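Hydrolase, haloacid dehalogenase-like family (Porphyromonas gingivalis, PDB 2I6X) is a predicted hydrolase of the haloacid dehalogenase (HAD) superfamily, whose substrate is not established. Local coordinates at residues M4-L16 against I98-N112. Numbering follows the deposited sequence.
Sequences MIRNIVFDLGGVL and IDSLRPDYRLFLLSN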
loop_
_atom_site.group_PDB
_atom_site.type_symbol
_atom_site.label_atom_id
_atom_site.label_comp_id
_atom_site.label_asym_id
_atom_site.label_seq_id
_atom_site.Cartn_x
_atom_site.Cartn_y
_atom_site.Cartn_z
HETATM N N MSE A 4 19.988 1.192 16.402
HETATM C CA MSE A 4 19.377 2.324 15.715
HETATM C C MSE A 4 17.846 2.267 15.667
HETATM O O MSE A 4 17.137 3.151 16.179
HETATM C CB MSE A 4 19.854 2.270 14.269
HETATM C CG MSE A 4 21.066 3.094 13.978
HETATM SE SE MSE A 4 20.448 4.706 13.093
HETATM C CE MSE A 4 19.649 3.920 11.469
ATOM N N ILE A 5 17.376 1.200 15.029
ATOM C CA ILE A 5 16.011 1.038 14.597
ATOM C C ILE A 5 15.256 0.137 15.586
ATOM O O ILE A 5 15.727 -0.958 15.915
ATOM C CB ILE A 5 15.990 0.400 13.161
ATOM C CG1 ILE A 5 16.848 1.193 12.155
ATOM C CG2 ILE A 5 14.569 0.172 12.662
ATOM C CD1 ILE A 5 16.394 2.589 11.888
ATOM N N ARG A 6 14.101 0.618 16.051
ATOM C CA ARG A 6 13.161 -0.141 16.885
ATOM C C ARG A 6 11.869 -0.517 16.127
ATOM O O ARG A 6 11.219 -1.517 16.447
ATOM C CB ARG A 6 12.773 0.676 18.126
ATOM C CG ARG A 6 13.897 0.934 19.126
ATOM C CD ARG A 6 13.306 1.064 20.531
ATOM N NE ARG A 6 14.189 1.746 21.483
ATOM C CZ ARG A 6 15.242 1.191 22.090
ATOM N NH1 ARG A 6 15.575 -0.078 21.850
ATOM N NH2 ARG A 6 15.971 1.911 22.938
ATOM N N ASN A 7 11.503 0.306 15.140
ATOM C CA ASN A 7 10.268 0.156 14.391
ATOM C C ASN A 7 10.560 0.133 12.892
ATOM O O ASN A 7 11.487 0.799 12.426
ATOM C CB ASN A 7 9.285 1.293 14.695
ATOM C CG ASN A 7 9.387 1.799 16.126
ATOM O OD1 ASN A 7 8.978 1.120 17.075
ATOM N ND2 ASN A 7 9.936 2.996 16.290
ATOM N N ILE A 8 9.784 -0.647 12.146
ATOM C CA ILE A 8 9.945 -0.679 10.716
ATOM C C ILE A 8 8.554 -0.568 10.125
ATOM O O ILE A 8 7.648 -1.272 10.558
ATOM C CB ILE A 8 10.633 -1.998 10.213
ATOM C CG1 ILE A 8 11.954 -2.273 10.942
ATOM C CG2 ILE A 8 10.879 -1.952 8.702
ATOM C CD1 ILE A 8 12.261 -3.738 11.028
ATOM N N VAL A 9 8.401 0.309 9.133
ATOM C CA VAL A 9 7.132 0.584 8.466
ATOM C C VAL A 9 7.315 0.247 7.001
ATOM O O VAL A 9 8.288 0.674 6.387
ATOM C CB VAL A 9 6.742 2.098 8.575
ATOM C CG1 VAL A 9 5.441 2.389 7.789
ATOM C CG2 VAL A 9 6.594 2.518 10.024
ATOM N N PHE A 10 6.385 -0.523 6.441
ATOM C CA PHE A 10 6.459 -0.959 5.056
ATOM C C PHE A 10 5.301 -0.387 4.279
ATOM O O PHE A 10 4.190 -0.295 4.806
ATOM C CB PHE A 10 6.333 -2.485 4.993
ATOM C CG PHE A 10 7.452 -3.221 5.658
ATOM C CD1 PHE A 10 8.529 -3.703 4.910
ATOM C CD2 PHE A 10 7.428 -3.461 7.024
ATOM C CE1 PHE A 10 9.572 -4.392 5.525
ATOM C CE2 PHE A 10 8.466 -4.129 7.638
ATOM C CZ PHE A 10 9.539 -4.596 6.882
ATOM N N ASP A 11 5.527 -0.037 3.015
ATOM C CA ASP A 11 4.383 0.092 2.085
ATOM C C ASP A 11 3.989 -1.330 1.623
ATOM O O ASP A 11 4.737 -2.278 1.811
ATOM C CB ASP A 11 4.782 0.962 0.890
ATOM C CG ASP A 11 3.605 1.412 0.043
ATOM O OD1 ASP A 11 2.410 1.259 0.420
ATOM O OD2 ASP A 11 3.902 1.933 -1.056
ATOM N N LEU A 12 2.819 -1.462 1.015
ATOM C CA LEU A 12 2.337 -2.713 0.497
ATOM C C LEU A 12 2.699 -2.797 -0.989
ATOM O O LEU A 12 3.609 -3.558 -1.367
ATOM C CB LEU A 12 0.819 -2.824 0.705
ATOM C CG LEU A 12 0.154 -4.159 0.310
ATOM C CD1 LEU A 12 0.761 -5.369 1.033
ATOM C CD2 LEU A 12 -1.344 -4.063 0.568
ATOM N N GLY A 13 2.000 -2.018 -1.820
ATOM C CA GLY A 13 2.269 -1.950 -3.243
ATOM C C GLY A 13 3.696 -1.489 -3.467
ATOM O O GLY A 13 4.155 -0.509 -2.825
ATOM N N GLY A 14 4.407 -2.183 -4.360
ATOM C CA GLY A 14 5.770 -1.790 -4.720
ATOM C C GLY A 14 6.792 -2.517 -3.867
ATOM O O GLY A 14 7.632 -3.264 -4.378
ATOM N N VAL A 15 6.665 -2.366 -2.565
ATOM C CA VAL A 15 7.547 -2.981 -1.585
ATOM C C VAL A 15 7.297 -4.506 -1.348
ATOM O O VAL A 15 8.215 -5.318 -1.417
ATOM C CB VAL A 15 7.441 -2.130 -0.249
ATOM C CG1 VAL A 15 8.262 -2.733 0.871
ATOM C CG2 VAL A 15 7.880 -0.718 -0.542
ATOM N N LEU A 16 6.045 -4.879 -1.065
ATOM C CA LEU A 16 5.708 -6.261 -0.725
ATOM C C LEU A 16 4.980 -6.959 -1.875
ATOM O O LEU A 16 5.085 -8.181 -2.045
ATOM C CB LEU A 16 4.868 -6.291 0.548
ATOM C CG LEU A 16 5.488 -5.761 1.850
ATOM C CD1 LEU A 16 4.449 -5.585 2.987
ATOM C CD2 LEU A 16 6.605 -6.703 2.293
ATOM N N ILE A 98 9.582 -10.643 6.947
ATOM C CA ILE A 98 8.894 -9.734 7.845
ATOM C C ILE A 98 8.447 -10.530 9.063
ATOM O O ILE A 98 8.559 -10.075 10.178
ATOM C CB ILE A 98 7.700 -9.051 7.105
ATOM C CG1 ILE A 98 8.221 -7.991 6.149
ATOM C CG2 ILE A 98 6.698 -8.383 8.047
ATOM C CD1 ILE A 98 7.095 -7.258 5.479
ATOM N N ASP A 99 7.966 -11.741 8.840
ATOM C CA ASP A 99 7.522 -12.570 9.936
ATOM C C ASP A 99 8.650 -12.880 10.925
ATOM O O ASP A 99 8.400 -13.005 12.133
ATOM C CB ASP A 99 6.911 -13.864 9.417
ATOM C CG ASP A 99 6.152 -14.606 10.498
ATOM O OD1 ASP A 99 6.475 -15.789 10.746
ATOM O OD2 ASP A 99 5.255 -13.980 11.128
ATOM N N SER A 100 9.879 -13.001 10.410
ATOM C CA SER A 100 11.059 -13.218 11.242
ATOM C C SER A 100 11.436 -11.985 12.053
ATOM O O SER A 100 12.135 -12.092 13.051
ATOM C CB SER A 100 12.254 -13.684 10.402
ATOM O OG SER A 100 12.787 -12.642 9.618
ATOM N N LEU A 101 10.970 -10.814 11.622
ATOM C CA LEU A 101 11.334 -9.577 12.270
ATOM C C LEU A 101 10.499 -9.292 13.505
ATOM O O LEU A 101 10.871 -8.458 14.309
ATOM C CB LEU A 101 11.210 -8.418 11.290
ATOM C CG LEU A 101 12.232 -8.349 10.161
ATOM C CD1 LEU A 101 11.955 -7.117 9.334
ATOM C CD2 LEU A 101 13.630 -8.306 10.711
ATOM N N ARG A 102 9.373 -9.985 13.665
ATOM C CA ARG A 102 8.372 -9.564 14.663
ATOM C C ARG A 102 8.811 -9.619 16.118
ATOM O O ARG A 102 8.431 -8.746 16.909
ATOM C CB ARG A 102 7.026 -10.279 14.508
ATOM C CG ARG A 102 5.909 -9.612 15.355
ATOM C CD ARG A 102 5.128 -8.513 14.610
ATOM N NE ARG A 102 3.835 -9.044 14.182
ATOM C CZ ARG A 102 2.657 -8.639 14.646
ATOM N NH1 ARG A 102 2.590 -7.652 15.530
ATOM N NH2 ARG A 102 1.537 -9.199 14.204
ATOM N N PRO A 103 9.580 -10.635 16.503
ATOM C CA PRO A 103 9.955 -10.578 17.901
ATOM C C PRO A 103 10.944 -9.457 18.248
ATOM O O PRO A 103 11.045 -9.091 19.412
ATOM C CB PRO A 103 10.588 -11.954 18.150
ATOM C CG PRO A 103 10.182 -12.801 16.983
ATOM C CD PRO A 103 10.086 -11.849 15.845
ATOM N N ASP A 104 11.667 -8.924 17.268
ATOM C CA ASP A 104 12.740 -7.968 17.556
ATOM C C ASP A 104 12.354 -6.516 17.282
ATOM O O ASP A 104 13.044 -5.604 17.690
ATOM C CB ASP A 104 14.004 -8.321 16.762
ATOM C CG ASP A 104 14.647 -9.649 17.203
ATOM O OD1 ASP A 104 15.706 -9.609 17.846
ATOM O OD2 ASP A 104 14.117 -10.739 16.896
ATOM N N TYR A 105 11.264 -6.316 16.565
ATOM C CA TYR A 105 10.870 -4.995 16.086
ATOM C C TYR A 105 9.374 -4.882 16.175
ATOM O O TYR A 105 8.645 -5.898 16.122
ATOM C CB TYR A 105 11.290 -4.767 14.612
ATOM C CG TYR A 105 12.778 -4.806 14.421
ATOM C CD1 TYR A 105 13.561 -3.677 14.680
ATOM C CD2 TYR A 105 13.415 -5.987 14.002
ATOM C CE1 TYR A 105 14.933 -3.712 14.538
ATOM C CE2 TYR A 105 14.809 -6.046 13.860
ATOM C CZ TYR A 105 15.568 -4.898 14.142
ATOM O OH TYR A 105 16.952 -4.936 14.011
ATOM N N ARG A 106 8.932 -3.638 16.286
ATOM C CA ARG A 106 7.563 -3.299 16.046
ATOM C C ARG A 106 7.404 -3.016 14.546
ATOM O O ARG A 106 8.185 -2.257 13.966
ATOM C CB ARG A 106 7.191 -2.104 16.902
ATOM C CG ARG A 106 7.135 -2.451 18.368
ATOM C CD ARG A 106 6.671 -1.272 19.184
ATOM N NE ARG A 106 5.240 -1.003 19.043
ATOM C CZ ARG A 106 4.702 0.215 19.115
ATOM N NH1 ARG A 106 5.478 1.287 19.294
ATOM N NH2 ARG A 106 3.389 0.365 18.978
ATOM N N LEU A 107 6.411 -3.653 13.927
ATOM C CA LEU A 107 6.239 -3.655 12.488
ATOM C C LEU A 107 4.911 -3.049 12.130
ATOM O O LEU A 107 3.891 -3.360 12.738
ATOM C CB LEU A 107 6.287 -5.089 11.950
ATOM C CG LEU A 107 7.570 -5.856 12.253
ATOM C CD1 LEU A 107 7.478 -7.267 11.725
ATOM C CD2 LEU A 107 8.813 -5.125 11.707
ATOM N N PHE A 108 4.927 -2.177 11.130
ATOM C CA PHE A 108 3.747 -1.446 10.710
ATOM C C PHE A 108 3.651 -1.421 9.192
ATOM O O PHE A 108 4.654 -1.506 8.508
ATOM C CB PHE A 108 3.794 -0.036 11.285
ATOM C CG PHE A 108 3.938 -0.020 12.780
ATOM C CD1 PHE A 108 2.812 -0.143 13.603
ATOM C CD2 PHE A 108 5.200 0.073 13.366
ATOM C CE1 PHE A 108 2.947 -0.168 14.981
ATOM C CE2 PHE A 108 5.334 0.075 14.746
ATOM C CZ PHE A 108 4.208 -0.047 15.552
ATOM N N LEU A 109 2.427 -1.345 8.683
ATOM C CA LEU A 109 2.195 -1.086 7.273
ATOM C C LEU A 109 1.609 0.324 7.102
ATOM O O LEU A 109 0.663 0.705 7.804
ATOM C CB LEU A 109 1.273 -2.147 6.663
ATOM C CG LEU A 109 1.119 -2.144 5.130
ATOM C CD1 LEU A 109 2.222 -2.946 4.436
ATOM C CD2 LEU A 109 -0.289 -2.654 4.706
ATOM N N LEU A 110 2.181 1.111 6.195
ATOM C CA LEU A 110 1.564 2.386 5.852
ATOM C C LEU A 110 1.369 2.395 4.337
ATOM O O LEU A 110 2.317 2.504 3.566
ATOM C CB LEU A 110 2.357 3.610 6.346
ATOM C CG LEU A 110 1.810 4.972 5.905
ATOM C CD1 LEU A 110 0.447 5.178 6.519
ATOM C CD2 LEU A 110 2.755 6.181 6.223
ATOM N N SER A 111 0.103 2.333 3.937
ATOM C CA SER A 111 -0.218 2.045 2.561
ATOM C C SER A 111 -1.339 2.909 2.003
ATOM O O SER A 111 -2.375 3.062 2.642
ATOM C CB SER A 111 -0.565 0.553 2.454
ATOM O OG SER A 111 -1.130 0.272 1.214
ATOM N N ASN A 112 -1.113 3.483 0.819
ATOM C CA ASN A 112 -2.224 4.003 0.005
ATOM C C ASN A 112 -2.851 2.838 -0.731
ATOM O O ASN A 112 -2.210 2.207 -1.574
ATOM C CB ASN A 112 -1.804 5.063 -1.007
ATOM C CG ASN A 112 -1.559 6.396 -0.387
ATOM O OD1 ASN A 112 -1.799 6.617 0.804
ATOM N ND2 ASN A 112 -1.064 7.314 -1.190
HETATM O O HOH W 1 0.253 0.197 -1.014
HETATM O O HOH W 2 1.170 3.512 -0.704
#
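Ile8 and Phe10 of strand 7-10 each bond through both N and O to strand 106-111, which runs parallel to it, and five backbone hydrogen bonds join the two in all. Ile8 N reaches Arg106 O at 2.9 Å, Phe108 N returns to Ile8 O, and the series closes with Leu110 N to Phe10 O at 2.8 Å.

Apolar contacts gather on the face carrying Ile8, Phe10, Leu107 and Leu109. Ile98, on the helix, sets its CD1 over the middle of the Phe10 ring, 3.7 Å from the centroid, in a CH-pi contact. The same methyl meets Leu16 CD2 tip to tip, while Phe108 O lies in the ring plane at the Phe10 edge. Ile8 keeps CG1 beside its backbone N (chi1 -53°), which brings Ile8 CD1 over one face of the Tyr105 ring, 3.6 Å from Tyr105 CG, and alongside Leu107 CD2. On the opposite face, Val9 CG1 packs against Leu110 CB.

At the C-terminal ends of the two strands the polar links run through water. One water donates to Asp11 OD1 (2.8 Å) and Asn112 O and accepts from Gly13 N and Ser111 OG (2.6 Å); a second joins Asp11 OD1 to Asn112 N. Asp11 opens a DxGG sequence after the first strand, the position of the nucleophile in HAD phosphatases, so this cluster probably marks the active-site end. Farther back, Asn7 and Arg106 lie side by side, but Asn7 ND2 bonds to Thr170 and Arg106 NH2 to the carbonyl of Ser163.

These are central strands of the Rossmann-like sheet, between strands 139-142 and 170-173; helix 200-207 touches Ile8 and Tyr105, and helix 153-163 packs on Phe108 and Leu110.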